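Local coordinates for hypothetical protein (Staphylococcus aureus subsp. aureus Mu50, PDB 4PEO), which acts as an essential cysteine protease of the Prp family, removing nine N-terminal amino acids from ribosomal protein bL27 and also cleaving phage 80alpha capsid and scaffold proteins, at residues 13-17 and 83-87; 47-52 and 78-83; 52-57 and 70-76. One frame throughout, in Å; residues are numbered along the deposited sequence.

Contact 1. Residues 13-17 and 83-87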
loop_
_atom_site.group_PDB
_atom_site.type_symbol
_atom_site.label_atom_id
_atom_site.label_comp_id
_atom_site.label_asym_id
_atom_site.label_seq_id
_atom_site.Cartn_x
_atom_site.Cartn_y
_atom_site.Cartn_z
ATOM N N LYS B 13 -14.172 -10.878 -5.229
ATOM C CA LYS B 13 -14.015 -9.685 -4.399
ATOM C C LYS B 13 -13.389 -10.039 -3.057
ATOM O O LYS B 13 -13.741 -11.054 -2.471
ATOM C CB LYS B 13 -15.368 -8.982 -4.184
ATOM C CG LYS B 13 -16.134 -8.652 -5.484
ATOM C CD LYS B 13 -15.298 -7.856 -6.503
ATOM C CE LYS B 13 -16.024 -7.684 -7.818
ATOM N NZ LYS B 13 -16.956 -6.536 -7.762
ATOM N N VAL B 14 -12.475 -9.189 -2.572
ATOM C CA VAL B 14 -11.833 -9.395 -1.262
ATOM C C VAL B 14 -12.879 -8.957 -0.226
ATOM O O VAL B 14 -13.234 -7.776 -0.176
ATOM C CB VAL B 14 -10.514 -8.582 -1.122
ATOM C CG1 VAL B 14 -9.940 -8.718 0.296
ATOM C CG2 VAL B 14 -9.473 -9.013 -2.161
ATOM N N THR B 15 -13.380 -9.903 0.574
ATOM C CA THR B 15 -14.412 -9.600 1.581
ATOM C C THR B 15 -13.828 -9.420 2.961
ATOM O O THR B 15 -14.417 -8.707 3.773
ATOM C CB THR B 15 -15.520 -10.667 1.587
ATOM O OG1 THR B 15 -14.970 -11.925 2.008
ATOM C CG2 THR B 15 -16.205 -10.811 0.202
ATOM N N ASP B 16 -12.743 -10.144 3.269
ATOM C CA ASP B 16 -12.162 -10.077 4.602
ATOM C C ASP B 16 -10.675 -10.230 4.552
ATOM O O ASP B 16 -10.152 -11.030 3.773
ATOM C CB ASP B 16 -12.708 -11.248 5.459
ATOM C CG ASP B 16 -14.205 -11.248 5.655
ATOM O OD1 ASP B 16 -14.921 -11.697 4.738
ATOM O OD2 ASP B 16 -14.662 -10.841 6.746
ATOM N N VAL B 17 -9.988 -9.537 5.445
ATOM C CA VAL B 17 -8.555 -9.700 5.633
ATOM C C VAL B 17 -8.390 -9.644 7.143
ATOM O O VAL B 17 -8.884 -8.690 7.757
ATOM C CB VAL B 17 -7.717 -8.598 4.926
ATOM C CG1 VAL B 17 -6.237 -8.716 5.295
ATOM C CG2 VAL B 17 -7.876 -8.667 3.404
ATOM N N LEU B 83 -7.332 -2.966 -1.862
ATOM C CA LEU B 83 -7.162 -4.252 -1.177
ATOM C C LEU B 83 -6.241 -5.186 -1.967
ATOM O O LEU B 83 -5.377 -5.834 -1.371
ATOM C CB LEU B 83 -8.528 -4.901 -0.906
ATOM C CG LEU B 83 -9.350 -4.217 0.202
ATOM C CD1 LEU B 83 -10.802 -4.714 0.170
ATOM C CD2 LEU B 83 -8.715 -4.458 1.587
ATOM N N GLN B 84 -6.383 -5.224 -3.277
ATOM C CA GLN B 84 -5.515 -6.016 -4.097
ATOM C C GLN B 84 -4.088 -5.510 -4.048
ATOM O O GLN B 84 -3.199 -6.278 -4.023
ATOM C CB GLN B 84 -6.009 -6.035 -5.506
ATOM C CG GLN B 84 -7.395 -6.607 -5.602
ATOM C CD GLN B 84 -7.468 -7.674 -6.616
ATOM O OE1 GLN B 84 -7.002 -7.503 -7.755
ATOM N NE2 GLN B 84 -8.033 -8.801 -6.226
ATOM N N THR B 85 -3.922 -4.199 -3.997
ATOM C CA THR B 85 -2.600 -3.561 -3.866
ATOM C C THR B 85 -1.967 -3.973 -2.533
ATOM O O THR B 85 -0.778 -4.309 -2.495
ATOM C CB THR B 85 -2.729 -2.028 -3.992
ATOM O OG1 THR B 85 -3.126 -1.719 -5.336
ATOM C CG2 THR B 85 -1.403 -1.286 -3.656
ATOM N N MET B 86 -2.755 -3.899 -1.448
ATOM C CA MET B 86 -2.316 -4.309 -0.108
ATOM C C MET B 86 -1.848 -5.768 -0.163
ATOM O O MET B 86 -0.797 -6.071 0.387
ATOM C CB MET B 86 -3.508 -4.189 0.857
ATOM C CG MET B 86 -3.097 -4.245 2.343
ATOM S SD MET B 86 -4.600 -4.408 3.427
ATOM C CE MET B 86 -4.966 -5.929 3.028
ATOM N N LEU B 87 -2.599 -6.649 -0.842
ATOM C CA LEU B 87 -2.239 -8.075 -0.947
ATOM C C LEU B 87 -0.965 -8.294 -1.743
ATOM O O LEU B 87 -0.091 -9.040 -1.296
ATOM C CB LEU B 87 -3.408 -8.917 -1.491
ATOM C CG LEU B 87 -4.691 -8.907 -0.626
ATOM C CD1 LEU B 87 -5.786 -9.731 -1.279
ATOM C CD2 LEU B 87 -4.397 -9.314 0.827
#
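Strand 14-17 packs against helix 83-87, their axes 10.4 Å apart and at 49°, where the mixed sheet meets helix 77-96 in the buried interior of the chain. A classic beta bulge at T15 and D16, both opposite T7 on strand 2-8, shifts the alternation of side chains, so V14 and V17, three residues apart, both point at the helix. V14 is the main bump: it fills the hollow between L83 and L87, one helical turn apart, with V14 CB 4.1 Å from L83 CD1 and V14 CG2 3.9 Å from L87 CD1. Q84 closes one side, its NE2 4.3 Å from V14 CG2. Further along, V17 CG1 meets the methionine methyl M86 CE at 3.8 Å, while V17 CG2 lies a looser 4.4 Å from L87 CD2. The polar groups V14 N and O turn to Q80 and S71. With no hydrogen bond between the segments, the fit depends on excluded water and complementary aliphatic shape.

Contact 2. Residues 47-52 and 78-83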
loop_
_atom_site.group_PDB
_atom_site.type_symbol
_atom_site.label_atom_id
_atom_site.label_comp_id
_atom_site.label_asym_id
_atom_site.label_seq_id
_atom_site.Cartn_x
_atom_site.Cartn_y
_atom_site.Cartn_z
ATOM N N ALA B 47 -6.115 4.586 3.355
ATOM C CA ALA B 47 -6.308 4.942 1.942
ATOM C C ALA B 47 -7.747 4.636 1.497
ATOM O O ALA B 47 -8.351 5.443 0.779
ATOM C CB ALA B 47 -5.307 4.196 1.058
ATOM N N ILE B 48 -8.303 3.487 1.916
ATOM C CA ILE B 48 -9.685 3.169 1.534
ATOM C C ILE B 48 -10.620 4.277 2.066
ATOM O O ILE B 48 -11.447 4.808 1.323
ATOM C CB ILE B 48 -10.125 1.769 2.052
ATOM C CG1 ILE B 48 -9.370 0.638 1.332
ATOM C CG2 ILE B 48 -11.672 1.597 1.923
ATOM C CD1 ILE B 48 -9.509 -0.780 2.034
ATOM N N ILE B 49 -10.458 4.620 3.357
ATOM C CA ILE B 49 -11.280 5.637 4.029
ATOM C C ILE B 49 -11.086 7.044 3.444
ATOM O O ILE B 49 -12.068 7.760 3.221
ATOM C CB ILE B 49 -11.081 5.550 5.576
ATOM C CG1 ILE B 49 -11.602 4.187 6.106
ATOM C CG2 ILE B 49 -11.758 6.723 6.315
ATOM C CD1 ILE B 49 -11.095 3.775 7.523
ATOM N N GLY B 50 -9.839 7.412 3.183
ATOM C CA GLY B 50 -9.505 8.734 2.675
ATOM C C GLY B 50 -9.700 8.966 1.190
ATOM O O GLY B 50 -9.961 10.102 0.782
ATOM N N LEU B 51 -9.573 7.909 0.367
ATOM C CA LEU B 51 -9.629 8.042 -1.098
ATOM C C LEU B 51 -10.878 7.519 -1.784
ATOM O O LEU B 51 -11.046 7.768 -2.982
ATOM C CB LEU B 51 -8.394 7.389 -1.749
ATOM C CG LEU B 51 -7.014 7.841 -1.224
ATOM C CD1 LEU B 51 -5.907 6.961 -1.773
ATOM C CD2 LEU B 51 -6.745 9.321 -1.523
ATOM N N THR B 52 -11.700 6.738 -1.068
ATOM C CA THR B 52 -12.909 6.114 -1.626
ATOM C C THR B 52 -14.130 6.394 -0.747
ATOM O O THR B 52 -13.987 6.893 0.373
ATOM C CB THR B 52 -12.734 4.572 -1.802
ATOM O OG1 THR B 52 -13.051 3.902 -0.570
ATOM C CG2 THR B 52 -11.331 4.156 -2.275
ATOM N N GLU B 78 -12.579 0.944 -6.553
ATOM C CA GLU B 78 -11.421 1.649 -5.989
ATOM C C GLU B 78 -10.954 0.974 -4.693
ATOM O O GLU B 78 -9.762 0.692 -4.554
ATOM C CB GLU B 78 -11.753 3.118 -5.727
ATOM C CG GLU B 78 -11.831 3.987 -6.969
ATOM C CD GLU B 78 -11.982 5.461 -6.640
ATOM O OE1 GLU B 78 -12.752 5.797 -5.708
ATOM O OE2 GLU B 78 -11.319 6.281 -7.314
ATOM N N ALA B 79 -11.891 0.673 -3.762
ATOM C CA ALA B 79 -11.546 -0.013 -2.505
ATOM C C ALA B 79 -10.981 -1.407 -2.839
ATOM O O ALA B 79 -9.998 -1.820 -2.234
ATOM C CB ALA B 79 -12.783 -0.144 -1.618
ATOM N N GLN B 80 -11.571 -2.103 -3.839
ATOM C CA GLN B 80 -11.078 -3.426 -4.247
ATOM C C GLN B 80 -9.647 -3.343 -4.797
ATOM O O GLN B 80 -8.806 -4.178 -4.438
ATOM C CB GLN B 80 -12.021 -4.085 -5.251
ATOM C CG GLN B 80 -13.299 -4.632 -4.577
ATOM C CD GLN B 80 -12.988 -5.770 -3.619
ATOM O OE1 GLN B 80 -12.330 -6.739 -3.988
ATOM N NE2 GLN B 80 -13.465 -5.700 -2.378
ATOM N N LEU B 81 -9.356 -2.308 -5.601
ATOM C CA LEU B 81 -7.993 -2.114 -6.118
ATOM C C LEU B 81 -7.014 -1.876 -4.960
ATOM O O LEU B 81 -5.908 -2.418 -4.972
ATOM C CB LEU B 81 -7.931 -0.942 -7.109
ATOM C CG LEU B 81 -6.571 -0.689 -7.751
ATOM C CD1 LEU B 81 -6.093 -1.903 -8.555
ATOM C CD2 LEU B 81 -6.604 0.546 -8.623
ATOM N N ILE B 82 -7.413 -1.080 -3.959
ATOM C CA ILE B 82 -6.559 -0.828 -2.790
ATOM C C ILE B 82 -6.295 -2.130 -2.027
ATOM O O ILE B 82 -5.159 -2.399 -1.626
ATOM C CB ILE B 82 -7.151 0.295 -1.898
ATOM C CG1 ILE B 82 -7.145 1.644 -2.681
ATOM C CG2 ILE B 82 -6.338 0.422 -0.587
ATOM C CD1 ILE B 82 -7.927 2.785 -1.979
ATOM N N LEU B 83 -7.332 -2.966 -1.862
ATOM C CA LEU B 83 -7.162 -4.252 -1.177
ATOM C C LEU B 83 -6.241 -5.186 -1.967
ATOM O O LEU B 83 -5.377 -5.834 -1.371
ATOM C CB LEU B 83 -8.528 -4.901 -0.906
ATOM C CG LEU B 83 -9.350 -4.217 0.202
ATOM C CD1 LEU B 83 -10.802 -4.714 0.170
ATOM C CD2 LEU B 83 -8.715 -4.458 1.587
#
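The two long helices, 36-51 and 77-96, pack antiparallel where the first ends and the second begins: their parts 47-51 and 78-83 lie at 152°, axes 9.7 Å apart, with I48 and A79 the closest pair of backbone positions, CA to CA 5.5 Å. A47 opens the contact, its CB 4.2 Å from I82 CG2 and its O 3.9 Å from I82 CD1. I48 follows as the main apolar wedge. Its CA-to-CB bond points sideways, yet the m,t rotamer carries the chain across to three residues of the facing helix: CG2 meets A79 CB at 4.1 Å, CG1 meets I82 CG2 at 3.6 Å, and the tip CD1 reaches L83 CD2 at 3.8 Å. L51 only borders the contact, its CB 4.6 Å from I82 CD1. T52 leaves the helical conformation but stays tied to its last turn, with T52 N to I48 O at 3.1 Å and T52 OG1 to I48 O at 2.6 Å. With its hydroxyl so engaged, T52 offers its methyl: CG2 packs 3.6 Å from E78 CB and 3.7 Å from I82 CD1. No hydrogen bond joins the two segments. T85 of the second subunit packs on A47, L51 and I82, and L81 of that subunit on E78, so the helix pair also contributes to the dimer interface. On the sheet side, I48 touches P56, just ahead of strand 57-59, L83 touches S71, just past strand 67-70, and Q80 OE1 accepts a hydrogen bond from V14 N on strand 14-20.

Contact 3. Residues 52-57 and 70-76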
loop_
_atom_site.group_PDB
_atom_site.type_symbol
_atom_site.label_atom_id
_atom_site.label_comp_id
_atom_site.label_asym_id
_atom_site.label_seq_id
_atom_site.Cartn_x
_atom_site.Cartn_y
_atom_site.Cartn_z
ATOM N N THR B 52 -11.700 6.738 -1.068
ATOM C CA THR B 52 -12.909 6.114 -1.626
ATOM C C THR B 52 -14.130 6.394 -0.747
ATOM O O THR B 52 -13.987 6.893 0.373
ATOM C CB THR B 52 -12.734 4.572 -1.802
ATOM O OG1 THR B 52 -13.051 3.902 -0.570
ATOM C CG2 THR B 52 -11.331 4.156 -2.275
ATOM N N SER B 53 -15.320 5.981 -1.228
ATOM C CA SER B 53 -16.581 6.099 -0.487
ATOM C C SER B 53 -16.820 4.859 0.403
ATOM O O SER B 53 -17.784 4.824 1.170
ATOM C CB SER B 53 -17.748 6.268 -1.460
ATOM O OG SER B 53 -17.808 5.162 -2.350
ATOM N N GLU B 54 -15.953 3.836 0.290
ATOM C CA GLU B 54 -16.101 2.617 1.082
ATOM C C GLU B 54 -15.699 2.838 2.545
ATOM O O GLU B 54 -14.685 3.481 2.829
ATOM C CB GLU B 54 -15.309 1.462 0.438
ATOM C CG GLU B 54 -14.990 0.273 1.344
ATOM C CD GLU B 54 -16.118 -0.664 1.739
ATOM O OE1 GLU B 54 -17.302 -0.326 1.512
ATOM O OE2 GLU B 54 -15.809 -1.733 2.312
ATOM N N ARG B 55 -16.512 2.313 3.467
ATOM C CA ARG B 55 -16.245 2.387 4.904
ATOM C C ARG B 55 -16.267 0.966 5.434
ATOM O O ARG B 55 -17.335 0.429 5.753
ATOM C CB ARG B 55 -17.242 3.309 5.641
ATOM C CG ARG B 55 -17.181 4.765 5.181
ATOM C CD ARG B 55 -15.871 5.441 5.539
ATOM N NE ARG B 55 -15.828 6.828 5.081
ATOM C CZ ARG B 55 -15.342 7.222 3.906
ATOM N NH1 ARG B 55 -14.852 6.333 3.050
ATOM N NH2 ARG B 55 -15.354 8.506 3.575
ATOM N N PRO B 56 -15.100 0.291 5.419
ATOM C CA PRO B 56 -15.076 -1.110 5.868
ATOM C C PRO B 56 -15.426 -1.258 7.334
ATOM O O PRO B 56 -15.246 -0.317 8.121
ATOM C CB PRO B 56 -13.629 -1.553 5.624
ATOM C CG PRO B 56 -13.024 -0.515 4.722
ATOM C CD PRO B 56 -13.749 0.764 5.051
ATOM N N ASP B 57 -15.895 -2.450 7.701
ATOM C CA ASP B 57 -16.232 -2.788 9.081
ATOM C C ASP B 57 -14.932 -3.310 9.695
ATOM O O ASP B 57 -14.425 -4.355 9.268
ATOM C CB ASP B 57 -17.347 -3.849 9.083
ATOM C CG ASP B 57 -17.998 -4.179 10.411
ATOM O OD1 ASP B 57 -17.546 -3.643 11.449
ATOM O OD2 ASP B 57 -18.958 -4.972 10.413
ATOM N N ARG B 70 -13.496 -5.971 7.146
ATOM C CA ARG B 70 -14.585 -6.609 6.429
ATOM C C ARG B 70 -15.120 -5.610 5.406
ATOM O O ARG B 70 -15.543 -4.512 5.787
ATOM C CB ARG B 70 -15.686 -7.083 7.399
ATOM C CG ARG B 70 -17.021 -7.390 6.728
ATOM C CD ARG B 70 -17.021 -8.672 5.920
ATOM N NE ARG B 70 -18.359 -8.957 5.383
ATOM C CZ ARG B 70 -18.689 -10.067 4.729
ATOM N NH1 ARG B 70 -17.793 -11.033 4.547
ATOM N NH2 ARG B 70 -19.924 -10.233 4.275
ATOM N N SER B 71 -15.092 -5.978 4.108
ATOM C CA SER B 71 -15.608 -5.088 3.066
ATOM C C SER B 71 -17.112 -4.942 3.196
ATOM O O SER B 71 -17.824 -5.917 3.505
ATOM C CB SER B 71 -15.254 -5.607 1.674
ATOM O OG SER B 71 -13.841 -5.713 1.555
ATOM N N VAL B 72 -17.593 -3.712 2.999
ATOM C CA VAL B 72 -19.033 -3.442 3.052
ATOM C C VAL B 72 -19.563 -3.368 1.616
ATOM O O VAL B 72 -20.445 -4.149 1.246
ATOM C CB VAL B 72 -19.397 -2.224 3.936
ATOM C CG1 VAL B 72 -20.893 -1.901 3.829
ATOM C CG2 VAL B 72 -19.014 -2.485 5.391
ATOM N N ASP B 73 -19.008 -2.461 0.805
ATOM C CA ASP B 73 -19.375 -2.351 -0.601
ATOM C C ASP B 73 -18.312 -3.099 -1.404
ATOM O O ASP B 73 -17.300 -2.505 -1.804
ATOM C CB ASP B 73 -19.504 -0.875 -1.044
ATOM C CG ASP B 73 -19.875 -0.672 -2.511
ATOM O OD1 ASP B 73 -20.215 -1.670 -3.187
ATOM O OD2 ASP B 73 -19.799 0.478 -2.986
ATOM N N THR B 74 -18.539 -4.405 -1.643
ATOM C CA THR B 74 -17.600 -5.250 -2.404
ATOM C C THR B 74 -17.548 -4.855 -3.889
ATOM O O THR B 74 -16.646 -5.285 -4.612
ATOM C CB THR B 74 -17.930 -6.751 -2.239
ATOM O OG1 THR B 74 -19.224 -7.008 -2.779
ATOM C CG2 THR B 74 -17.820 -7.236 -0.799
ATOM N N ASN B 75 -18.515 -4.048 -4.346
ATOM C CA ASN B 75 -18.544 -3.599 -5.732
ATOM C C ASN B 75 -17.868 -2.238 -5.922
ATOM O O ASN B 75 -17.924 -1.666 -7.014
ATOM C CB ASN B 75 -19.955 -3.633 -6.308
ATOM C CG ASN B 75 -20.625 -4.978 -6.208
ATOM O OD1 ASN B 75 -20.153 -6.022 -6.690
ATOM N ND2 ASN B 75 -21.745 -4.968 -5.540
ATOM N N ASN B 76 -17.200 -1.733 -4.873
ATOM C CA ASN B 76 -16.449 -0.492 -4.972
ATOM C C ASN B 76 -15.100 -0.853 -5.601
ATOM O O ASN B 76 -14.226 -1.399 -4.923
ATOM C CB ASN B 76 -16.271 0.182 -3.600
ATOM C CG ASN B 76 -15.647 1.556 -3.703
ATOM O OD1 ASN B 76 -14.588 1.750 -4.310
ATOM N ND2 ASN B 76 -16.311 2.549 -3.148
HETATM O O HOH W 1 -15.276 5.336 -3.948
HETATM O O HOH W 2 -13.550 -2.751 1.222
#
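The segments meet at the open end of an antiparallel hairpin, strands 57-59 and 67-70, where D57 and R70 form a hydrogen-bonded pair: D57 N to R70 O and R70 N to D57 O are both 2.8 Å. P56 CA still lies 4.9 Å from S71 CA, but E54 CA and D73 CA are 6.2 Å apart as the chains diverge, and 73-76 closes into a type I turn. The gap is bridged by E54, whose carboxylate takes two backbone amides, V72 N to OE2 and D73 N to OE1, each at 2.8 Å, pairing the loops without further strand. V72 CG2 covers the backbone beside it, 3.4 Å from R55 O and 4.2 Å from P56 CA. D57 CB and R70 CB touch at 4.0 Å, while the R70 guanidinium leads off to a salt bridge with D16. T52 OG1, which donates to I48 O, accepts from E54 N at 3.0 Å in an ST turn, and R55 NH1 braces the same loop by donating to both T52 O and E54 O at 2.9 Å. N76, the N-cap of helix 77-96, uses OD1 for A79 N. One water accepts from S53 N at 2.8 Å and N76 ND2 at 3.1 Å; another reaches S71, whose hydroxyl is hydrogen-bonded to V14 O, donating to E54 OE2 at 2.7 Å and to S71 OG at 3.0 Å.

Contacts 1 and 2 are buried and aliphatic, contact 3 partly exposed and polar. The first two use different faces of helix 77-96 and share L83, whose CD1 packs on V14 and whose CD2 packs on I48; both also touch the second subunit, whereas contact 3 meets no other chain of the assembly. T52 belongs to contacts 2 and 3: its methyl serves the helix packing, while its hydroxyl joins the helix end (I48 O) to the loop (E54 N). Contact 1 is joined to contact 3 by hydrogen bonds from S71 N to T15 O and from S71 OG to V14 O. Along the chain, contact 3 nests within contact 2, and contact 2 within contact 1.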